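Local coordinates for haloacid dehalogenase domain protein hydrolase (Planctomyces limnophilus, PDB 4OVY) that is probably a metal-dependent hydrolase of the haloacid dehalogenase superfamily, a putative phosphatase that holds a calcium ion in the crystal, at residues E193-G197 with K198-V202. Residues are numbered along the deposited sequence; the frame is centred on the assembly and turned at random.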
loop_
_atom_site.group_PDB
_atom_site.type_symbol
_atom_site.label_atom_id
_atom_site.label_comp_id
_atom_site.label_asym_id
_atom_site.label_seq_id
_atom_site.Cartn_x
_atom_site.Cartn_y
_atom_site.Cartn_z
ATOM N N GLU A 193 12.384 15.815 2.755
ATOM C CA GLU A 193 13.128 16.989 3.212
ATOM C C GLU A 193 12.182 18.156 3.443
ATOM O O GLU A 193 10.984 18.050 3.170
ATOM C CB GLU A 193 14.237 17.369 2.223
ATOM C CG GLU A 193 13.756 17.773 0.847
ATOM C CD GLU A 193 14.891 18.147 -0.097
ATOM O OE1 GLU A 193 15.987 17.551 -0.016
ATOM O OE2 GLU A 193 14.680 19.044 -0.936
ATOM N N LEU A 194 12.718 19.248 3.979
ATOM C CA LEU A 194 11.972 20.498 4.091
ATOM C C LEU A 194 12.478 21.475 3.040
ATOM O O LEU A 194 13.688 21.643 2.866
ATOM C CB LEU A 194 12.119 21.113 5.484
ATOM C CG LEU A 194 11.098 20.647 6.516
ATOM C CD1 LEU A 194 11.158 19.140 6.691
ATOM C CD2 LEU A 194 11.322 21.353 7.841
ATOM N N ARG A 195 11.549 22.102 2.333
ATOM C CA ARG A 195 11.881 23.167 1.395
ATOM C C ARG A 195 11.129 24.412 1.830
ATOM O O ARG A 195 9.896 24.404 1.886
ATOM C CB ARG A 195 11.493 22.766 -0.023
ATOM C CG ARG A 195 12.432 21.735 -0.634
ATOM C CD ARG A 195 12.072 21.449 -2.081
ATOM N NE ARG A 195 12.980 20.482 -2.692
ATOM C CZ ARG A 195 12.970 20.138 -3.979
ATOM N NH1 ARG A 195 12.092 20.677 -4.823
ATOM N NH2 ARG A 195 13.848 19.248 -4.428
ATOM N N ASP A 196 11.867 25.471 2.162
ATOM C CA ASP A 196 11.270 26.704 2.697
ATOM C C ASP A 196 10.450 26.409 3.955
ATOM O O ASP A 196 9.401 27.008 4.171
ATOM C CB ASP A 196 10.391 27.411 1.638
ATOM C CG ASP A 196 11.158 28.400 0.791
ATOM O OD1 ASP A 196 12.355 28.165 0.520
ATOM O OD2 ASP A 196 10.552 29.420 0.368
ATOM N N GLY A 197 10.924 25.470 4.772
ATOM C CA GLY A 197 10.228 25.078 6.000
ATOM C C GLY A 197 9.037 24.154 5.790
ATOM O O GLY A 197 8.375 23.770 6.752
ATOM N N LYS A 198 8.779 23.781 4.540
ATOM C CA LYS A 198 7.628 22.956 4.173
ATOM C C LYS A 198 8.081 21.502 3.984
ATOM O O LYS A 198 8.952 21.240 3.160
ATOM C CB LYS A 198 7.015 23.500 2.883
ATOM C CG LYS A 198 5.968 22.630 2.205
ATOM C CD LYS A 198 5.352 23.386 1.031
ATOM C CE LYS A 198 4.798 22.452 -0.028
ATOM N NZ LYS A 198 3.729 21.571 0.509
ATOM N N PRO A 199 7.492 20.552 4.740
ATOM C CA PRO A 199 7.843 19.146 4.508
ATOM C C PRO A 199 7.354 18.632 3.152
ATOM O O PRO A 199 6.176 18.789 2.811
ATOM C CB PRO A 199 7.140 18.408 5.657
ATOM C CG PRO A 199 6.842 19.454 6.679
ATOM C CD PRO A 199 6.592 20.703 5.895
ATOM N N VAL A 200 8.258 18.027 2.389
ATOM C CA VAL A 200 7.938 17.530 1.054
ATOM C C VAL A 200 8.593 16.177 0.806
ATOM O O VAL A 200 9.547 15.795 1.497
ATOM C CB VAL A 200 8.402 18.495 -0.061
ATOM C CG1 VAL A 200 7.780 19.877 0.106
ATOM C CG2 VAL A 200 9.924 18.594 -0.113
ATOM N N LEU A 201 8.066 15.456 -0.177
ATOM C CA LEU A 201 8.732 14.276 -0.718
ATOM C C LEU A 201 9.260 14.639 -2.094
ATOM O O LEU A 201 8.517 15.173 -2.928
ATOM C CB LEU A 201 7.788 13.082 -0.837
ATOM C CG LEU A 201 7.457 12.271 0.426
ATOM C CD1 LEU A 201 8.705 11.868 1.212
ATOM C CD2 LEU A 201 6.486 13.013 1.319
ATOM N N VAL A 202 10.536 14.328 -2.317
ATOM C CA VAL A 202 11.242 14.658 -3.548
ATOM C C VAL A 202 11.519 13.380 -4.332
ATOM O O VAL A 202 11.972 12.381 -3.767
ATOM C CB VAL A 202 12.577 15.368 -3.228
ATOM C CG1 VAL A 202 13.370 15.649 -4.498
ATOM C CG2 VAL A 202 12.303 16.656 -2.475
#
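R195 reaches along one face of a two-stranded hairpin, over V200 and on to V202. From CB, on the same sheet face as V200, CG turns beside the backbone N, anti to the carbonyl carbon (chi1 -74°), and the chain then runs extended to NE. CG and CD pass V200 CG2 at about a right angle, CG at 4.1 Å. Farther out, the guanidinium sets one face over V202 CG2, with NH2 3.6 Å from that methyl, and NH2 also donates to the carbonyl of G109, in the loop ahead of helix 112-125. At the group's edge, NE gives a nearly straight, in-plane bond to E193 OE2 (2.8 Å), a salt bridge that helps fix the rotation of the guanidinium. E193 stands on the same face, its CG meeting both valine CG2 methyls, 3.8 Å from that of V202, so apolar contacts underlie the ion pair. Replacing R195 with an alanine would probably leave the E193 carboxylate without this partner and uncover the methyls of V200 and V202. On the other face L194 CD1 rests against P199 CB at 4.2 Å, and both residues also pack on the second subunit.

Between the strands, E193 and V200 exchange two backbone bonds, V200 N to E193 O being the shorter at 2.8 Å. R195 and K198 form the last pair, R195 N bonded to K198 O and K198 N to R195 O. D196 and G197, both with positive phi, are the central residues of the type I' turn from R195 to K198. The arrangement is that of a beta hairpin with a two-residue loop, here joining strands 183-195 and 198-204 far from the calcium site.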